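Local coordinates for protein putative endo-1,4-beta-xylanase (Bacteroides thetaiotaomicron VPI-5482, PDB 5MSX) that probably hydrolyses glycosidic bonds in plant pectin as a calcium-binding glycoside hydrolase of family 43, with likely arabinofuranosidase activity, at residues P84-K88 against E89-A93; A119-P122 against E123-K127; S230-P234 against M235-E239. All blocks are in the same frame, centred on the assembly; numbering follows the deposited sequence.

In the fold
All three contacts are turns in the part of the chain assigned to glycoside hydrolase family 43, whose catalytic fold is a five-bladed beta-propeller. Contacts 1 and 2 are neighbours, with centres 14 Å apart. They touch where Pro84 CD packs 3.9 Å from Phe126 O. Contact 3 is in another blade, its centre 34 Å from that of contact 1 and 33 Å from that of contact 2. Contacts 2 and 3 are versions of one loop: each has a type I turn, a glycine, a cis-proline and a phenylalanine. Contact 1 approaches the predicted active site, with the Tyr91 side chain about 9 Å from that of Asp36. The other two lie away from it.

Contact 1. Residues P84-K88 against E89-A93; sequences PSAAK and EKYWA
One water joins Glu89 to the residues just before it. It donates to Glu89 OE2 at 2.6 Å and to Ser85 O at 2.8 Å, and it accepts from Lys88 N at 3.1 Å. Three groups of this short stretch, from the 3-10 segment and the turn after it, therefore meet on a single water. Ser85 O itself is 4.2 Å from Glu89 OE2, so the water mediates between two acceptors. The carboxylate reaches it because the Glu89 chain folds back at its second torsion (chi2 -51°). The first torsion (chi1 -49°) sets Glu89 CG beside its own backbone N, 3.5 Å from Ala86 O.

Beneath this side chain is a type I beta turn from Ala86 to Glu89. Glu89 N donates to Ala86 O at 3.0 Å, and the N-H points nearly straight at the oxygen (161°). The donor sits well above the carbonyl plane. A short 3-10 segment, 84-86, leads into this turn.

Tyr91 comes back toward the turn from strand 91-92. Tyr91 CD1 is 4.3 Å from Ala86 CB, and the methyl meets the ring obliquely. Ile110 of strand 109-110 packs on both Ala86 and Tyr91, and the Tyr91 hydroxyl is hydrogen-bonded to Tyr82. The other carboxylate oxygen, Glu89 OE1, accepts from Asn111 ND2, while Ser85 OG bonds to Asp133.

Both carboxylate oxygens of Glu89 have partners, which fixes how the group is turned. The water that donates to OE2 and the amide that donates to OE1 would probably help stabilise a negative charge on it.

Contact 2. Residues A119-P122 against E123-K127; sequences ADKP and EGPFK
Phe126 turns its CG anti to its carbonyl carbon, beside the backbone N (chi1 -80°), and this swings the ring under Ala119. Lys121 puts CG between N and the carbonyl carbon (chi1 58°), sending its chain across Glu123 toward Gly124. The loop links strands 113-119 and 127-128, which pair in one propeller blade. At its bend is a type I beta turn from Lys121 to Gly124, closed by Gly124 N donating to Lys121 O at 3.0 Å. Gly124 has positive phi, and a cis peptide precedes Pro125.

Lys121 NZ adds a second bond to the turn. It donates to Gly124 O at 3.0 Å, lying in the carbonyl plane. On the way its aliphatic chain crosses Glu123 at about a right angle, CG 3.4 Å from Glu123 OE2. The other oxygen, Glu123 OE1, bonds to Tyr47 and forms a salt bridge with Lys69.

One water bridges the loop ends, accepting from Asp120 N and donating to Pro125 O. Pro122 O lies at the Phe126 edge, 3.5 Å from CE1. Ala119 CB makes a CH-pi contact over the Phe126 face, 3.3 Å from the ring centroid and 7° off its normal.

Contact 3. Residues S230-P234 against M235-E239; sequences SRVSP and MGPFE
Two serines reach across this loop by side-chain hydrogen bonds, Ser230 to Pro237 and Ser233 to Gly236. Ser230 OG accepts from Val232 N at 2.8 Å, which makes an ST turn, and a longer, weak bond comes from Ser233 N. The same hydroxyl donates to Pro237 O at 2.9 Å, from above the carbonyl plane. An alanine here has no hydroxyl, which would probably leave Pro237 O and the N-H of Val232 without their common partner and join the two arms of the loop less firmly.

Ser233 OG donates to Gly236 O at 2.8 Å, on a lone pair in the carbonyl plane. Its chi1 of 79° sets the hydroxyl between its own N and carbonyl carbon, which turns it over the bend. Met235 N adds a weak bond to Ser233 OG.

Among backbone bonds, Gly236 N donates to Ser233 O at 3.0 Å and closes a type I beta turn from Ser233 to Gly236. The backbone angles of Gly236 call for glycine, since a CB would jam against the preceding carbonyl oxygen. The peptide before Pro237 is cis.

The apolar contacts are few. The Val232 side chain meets the Pro237 ring, with Val232 CB 4.0 Å from Pro237 CD. Ser230 CB comes at the Phe238 ring obliquely, 3.5 Å from CD1. One polar atom also meets the ring: Pro234 O lies at the Phe238 edge, in plane, 3.3 Å from Phe238 CZ.

The loop runs between strands 224-230 and 245-247 of one blade. Ser230 shares backbone hydrogen bonding with Tyr211 of strand 210-217, and Phe238 packs on Tyr213 of that strand. Pro234 touches Tyr211 too, and both Pro234 and Met235 reach Tyr166 of strand 165-169 in another sheet.

Contact 1. Residues P84-K88 against E89-A93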
# COMPACT_ATOMS: atom_id res chain seq x y z
N PRO C 84 -9.33 -11.90 -17.15
CA PRO C 84 -9.70 -13.29 -17.51
C PRO C 84 -10.83 -13.91 -16.72
O PRO C 84 -11.77 -14.40 -17.32
CB PRO C 84 -8.38 -14.04 -17.33
CG PRO C 84 -7.36 -13.03 -17.71
CD PRO C 84 -7.87 -11.76 -17.04
N SER C 85 -10.81 -13.82 -15.40
CA SER C 85 -11.88 -14.43 -14.62
C SER C 85 -13.29 -13.86 -14.89
O SER C 85 -14.29 -14.55 -14.66
CB SER C 85 -11.57 -14.41 -13.12
OG SER C 85 -11.87 -13.17 -12.50
N ALA C 86 -13.39 -12.62 -15.37
CA ALA C 86 -14.70 -11.99 -15.55
C ALA C 86 -15.13 -11.94 -17.00
O ALA C 86 -16.18 -11.37 -17.28
CB ALA C 86 -14.67 -10.58 -14.96
N ALA C 87 -14.36 -12.55 -17.89
CA ALA C 87 -14.53 -12.42 -19.34
C ALA C 87 -15.88 -12.87 -19.94
O ALA C 87 -16.21 -12.48 -21.04
CB ALA C 87 -13.39 -13.13 -20.05
N LYS C 88 -16.64 -13.68 -19.24
CA LYS C 88 -17.95 -14.11 -19.70
C LYS C 88 -19.04 -13.69 -18.73
O LYS C 88 -20.18 -14.13 -18.85
CB LYS C 88 -17.92 -15.62 -19.91
CG LYS C 88 -16.69 -16.08 -20.69
CD LYS C 88 -16.93 -17.38 -21.42
CE LYS C 88 -15.63 -18.07 -21.80
NZ LYS C 88 -15.89 -19.43 -22.36
N GLU C 89 -18.72 -12.80 -17.81
CA GLU C 89 -19.72 -12.26 -16.91
C GLU C 89 -20.28 -11.02 -17.56
O GLU C 89 -19.68 -10.50 -18.49
CB GLU C 89 -19.10 -11.90 -15.55
CG GLU C 89 -18.24 -13.01 -14.95
CD GLU C 89 -18.96 -14.35 -14.92
OE1 GLU C 89 -20.08 -14.39 -14.37
OE2 GLU C 89 -18.39 -15.33 -15.44
N LYS C 90 -21.41 -10.55 -17.06
CA LYS C 90 -21.94 -9.24 -17.43
C LYS C 90 -21.13 -8.15 -16.74
O LYS C 90 -21.02 -8.13 -15.53
CB LYS C 90 -23.39 -9.15 -17.03
CG LYS C 90 -24.15 -7.99 -17.66
CD LYS C 90 -25.61 -8.06 -17.27
CE LYS C 90 -25.84 -7.73 -15.81
NZ LYS C 90 -27.30 -7.50 -15.60
N TYR C 91 -20.55 -7.25 -17.52
CA TYR C 91 -19.46 -6.38 -17.10
C TYR C 91 -19.83 -4.93 -17.43
O TYR C 91 -19.94 -4.59 -18.59
CB TYR C 91 -18.20 -6.79 -17.84
CG TYR C 91 -16.96 -6.15 -17.30
CD1 TYR C 91 -16.24 -6.75 -16.27
CD2 TYR C 91 -16.50 -4.93 -17.81
CE1 TYR C 91 -15.09 -6.17 -15.76
CE2 TYR C 91 -15.34 -4.34 -17.29
CZ TYR C 91 -14.64 -4.97 -16.27
OH TYR C 91 -13.50 -4.43 -15.75
N TRP C 92 -20.07 -4.14 -16.41
CA TRP C 92 -20.49 -2.77 -16.52
C TRP C 92 -19.57 -1.80 -15.82
O TRP C 92 -19.09 -2.05 -14.69
CB TRP C 92 -21.84 -2.59 -15.81
CG TRP C 92 -23.00 -3.24 -16.46
CD1 TRP C 92 -23.07 -3.74 -17.73
CD2 TRP C 92 -24.28 -3.39 -15.89
NE1 TRP C 92 -24.31 -4.21 -17.96
CE2 TRP C 92 -25.08 -4.00 -16.85
CE3 TRP C 92 -24.83 -3.05 -14.64
CZ2 TRP C 92 -26.43 -4.33 -16.61
CZ3 TRP C 92 -26.15 -3.37 -14.39
CH2 TRP C 92 -26.95 -4.01 -15.37
N ALA C 93 -19.40 -0.66 -16.49
CA ALA C 93 -19.06 0.60 -15.86
C ALA C 93 -17.79 0.52 -14.96
O ALA C 93 -17.81 0.87 -13.80
CB ALA C 93 -20.27 1.12 -15.10
O HOH W 1 -16.11 -15.19 -16.64

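Contact 2. Residues A119-P122 against E123-K127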
# COMPACT_ATOMS: atom_id res chain seq x y z
N ALA C 119 -4.01 -5.48 -10.61
CA ALA C 119 -3.09 -5.97 -11.63
C ALA C 119 -1.76 -5.22 -11.53
O ALA C 119 -1.69 -4.19 -10.88
CB ALA C 119 -3.68 -5.75 -13.02
N ASP C 120 -0.73 -5.74 -12.22
CA ASP C 120 0.60 -5.11 -12.25
C ASP C 120 0.72 -4.05 -13.31
O ASP C 120 1.63 -3.23 -13.23
CB ASP C 120 1.70 -6.12 -12.56
CG ASP C 120 1.91 -7.11 -11.46
OD1 ASP C 120 1.64 -6.78 -10.28
OD2 ASP C 120 2.36 -8.23 -11.80
N LYS C 121 -0.13 -4.11 -14.34
CA LYS C 121 -0.16 -3.07 -15.35
C LYS C 121 -1.59 -2.83 -15.84
O LYS C 121 -2.50 -3.65 -15.58
CB LYS C 121 0.79 -3.41 -16.50
CG LYS C 121 0.53 -4.73 -17.18
CD LYS C 121 1.66 -5.00 -18.17
CE LYS C 121 1.34 -6.18 -19.08
NZ LYS C 121 1.08 -7.40 -18.26
N PRO C 122 -1.83 -1.69 -16.51
CA PRO C 122 -3.21 -1.38 -16.94
C PRO C 122 -3.80 -2.35 -17.96
O PRO C 122 -5.00 -2.46 -18.07
CB PRO C 122 -3.09 0.05 -17.50
CG PRO C 122 -1.63 0.25 -17.75
CD PRO C 122 -0.93 -0.54 -16.71
N GLU C 123 -2.95 -3.12 -18.64
CA GLU C 123 -3.39 -4.20 -19.56
C GLU C 123 -3.86 -5.48 -18.85
O GLU C 123 -4.34 -6.39 -19.49
CB GLU C 123 -2.27 -4.55 -20.55
CG GLU C 123 -1.83 -3.42 -21.48
CD GLU C 123 -0.89 -2.39 -20.86
OE1 GLU C 123 -0.68 -1.35 -21.52
OE2 GLU C 123 -0.38 -2.59 -19.72
N GLY C 124 -3.72 -5.55 -17.54
CA GLY C 124 -4.02 -6.77 -16.80
C GLY C 124 -2.86 -7.76 -16.95
O GLY C 124 -1.81 -7.39 -17.45
N PRO C 125 -3.06 -9.03 -16.57
CA PRO C 125 -4.35 -9.57 -16.16
C PRO C 125 -4.76 -9.07 -14.79
O PRO C 125 -3.96 -9.11 -13.86
CB PRO C 125 -4.10 -11.08 -16.12
CG PRO C 125 -2.63 -11.21 -15.93
CD PRO C 125 -2.05 -10.09 -16.72
N PHE C 126 -6.00 -8.60 -14.68
CA PHE C 126 -6.55 -8.22 -13.42
C PHE C 126 -7.10 -9.46 -12.74
O PHE C 126 -7.47 -10.42 -13.43
CB PHE C 126 -7.64 -7.16 -13.60
CG PHE C 126 -7.10 -5.77 -13.80
CD1 PHE C 126 -6.69 -5.34 -15.05
CD2 PHE C 126 -7.00 -4.90 -12.72
CE1 PHE C 126 -6.18 -4.06 -15.23
CE2 PHE C 126 -6.51 -3.60 -12.90
CZ PHE C 126 -6.09 -3.19 -14.15
N LYS C 127 -7.13 -9.44 -11.40
CA LYS C 127 -7.77 -10.49 -10.61
C LYS C 127 -8.55 -9.86 -9.51
O LYS C 127 -8.22 -8.77 -9.07
CB LYS C 127 -6.72 -11.39 -9.94
CG LYS C 127 -5.88 -12.23 -10.86
CD LYS C 127 -4.99 -13.16 -10.03
CE LYS C 127 -3.62 -13.33 -10.68
NZ LYS C 127 -3.72 -13.88 -12.07
O HOH W 2 -1.21 -8.33 -13.43

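Contact 3. Residues S230-P234 against M235-E239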
# COMPACT_ATOMS: atom_id res chain seq x y z
N SER C 230 -17.33 21.74 -4.06
CA SER C 230 -16.91 22.04 -2.71
C SER C 230 -15.49 22.56 -2.69
O SER C 230 -14.64 22.10 -3.45
CB SER C 230 -16.97 20.80 -1.86
OG SER C 230 -16.40 21.08 -0.59
N ARG C 231 -15.27 23.49 -1.77
CA ARG C 231 -13.93 23.93 -1.41
C ARG C 231 -13.49 23.37 -0.07
O ARG C 231 -12.47 23.81 0.43
CB ARG C 231 -13.89 25.47 -1.34
CG ARG C 231 -14.26 26.14 -2.64
CD ARG C 231 -14.48 27.62 -2.45
NE ARG C 231 -13.86 28.33 -3.55
CZ ARG C 231 -14.45 28.71 -4.68
NH1 ARG C 231 -15.74 28.46 -4.92
NH2 ARG C 231 -13.72 29.35 -5.61
N VAL C 232 -14.20 22.42 0.51
CA VAL C 232 -13.87 21.90 1.82
C VAL C 232 -13.25 20.52 1.71
O VAL C 232 -12.10 20.35 2.05
CB VAL C 232 -15.11 21.85 2.76
CG1 VAL C 232 -14.75 21.23 4.11
CG2 VAL C 232 -15.67 23.24 2.96
N SER C 233 -14.01 19.54 1.24
CA SER C 233 -13.50 18.17 1.16
C SER C 233 -14.27 17.38 0.10
O SER C 233 -15.34 17.81 -0.34
CB SER C 233 -13.62 17.46 2.53
OG SER C 233 -14.95 17.01 2.77
N PRO C 234 -13.75 16.20 -0.29
CA PRO C 234 -14.51 15.28 -1.18
C PRO C 234 -15.85 14.79 -0.60
O PRO C 234 -16.69 14.35 -1.35
CB PRO C 234 -13.55 14.11 -1.40
CG PRO C 234 -12.19 14.67 -1.09
CD PRO C 234 -12.40 15.69 -0.00
N MET C 235 -16.05 14.86 0.72
CA MET C 235 -17.34 14.54 1.30
C MET C 235 -18.13 15.79 1.66
O MET C 235 -19.06 15.70 2.41
CB MET C 235 -17.16 13.58 2.49
CG MET C 235 -16.62 12.25 2.02
SD MET C 235 -16.13 11.09 3.29
CE MET C 235 -17.72 10.59 3.92
N GLY C 236 -17.76 16.94 1.12
CA GLY C 236 -18.56 18.16 1.29
C GLY C 236 -18.10 19.05 2.42
O GLY C 236 -17.02 18.83 2.96
N PRO C 237 -18.89 20.06 2.79
CA PRO C 237 -20.20 20.38 2.17
C PRO C 237 -20.10 20.93 0.73
O PRO C 237 -19.09 21.51 0.36
CB PRO C 237 -20.78 21.45 3.12
CG PRO C 237 -19.60 21.97 3.86
CD PRO C 237 -18.70 20.79 4.05
N PHE C 238 -21.15 20.71 -0.05
CA PHE C 238 -21.18 21.07 -1.46
C PHE C 238 -22.09 22.26 -1.70
O PHE C 238 -22.96 22.52 -0.90
CB PHE C 238 -21.60 19.86 -2.28
CG PHE C 238 -20.56 18.79 -2.36
CD1 PHE C 238 -19.52 18.90 -3.26
CD2 PHE C 238 -20.61 17.68 -1.51
CE1 PHE C 238 -18.53 17.92 -3.32
CE2 PHE C 238 -19.63 16.71 -1.57
CZ PHE C 238 -18.59 16.82 -2.48
N GLU C 239 -21.82 23.02 -2.76
CA GLU C 239 -22.62 24.18 -3.16
C GLU C 239 -23.05 23.93 -4.60
O GLU C 239 -22.24 23.47 -5.41
CB GLU C 239 -21.79 25.47 -3.09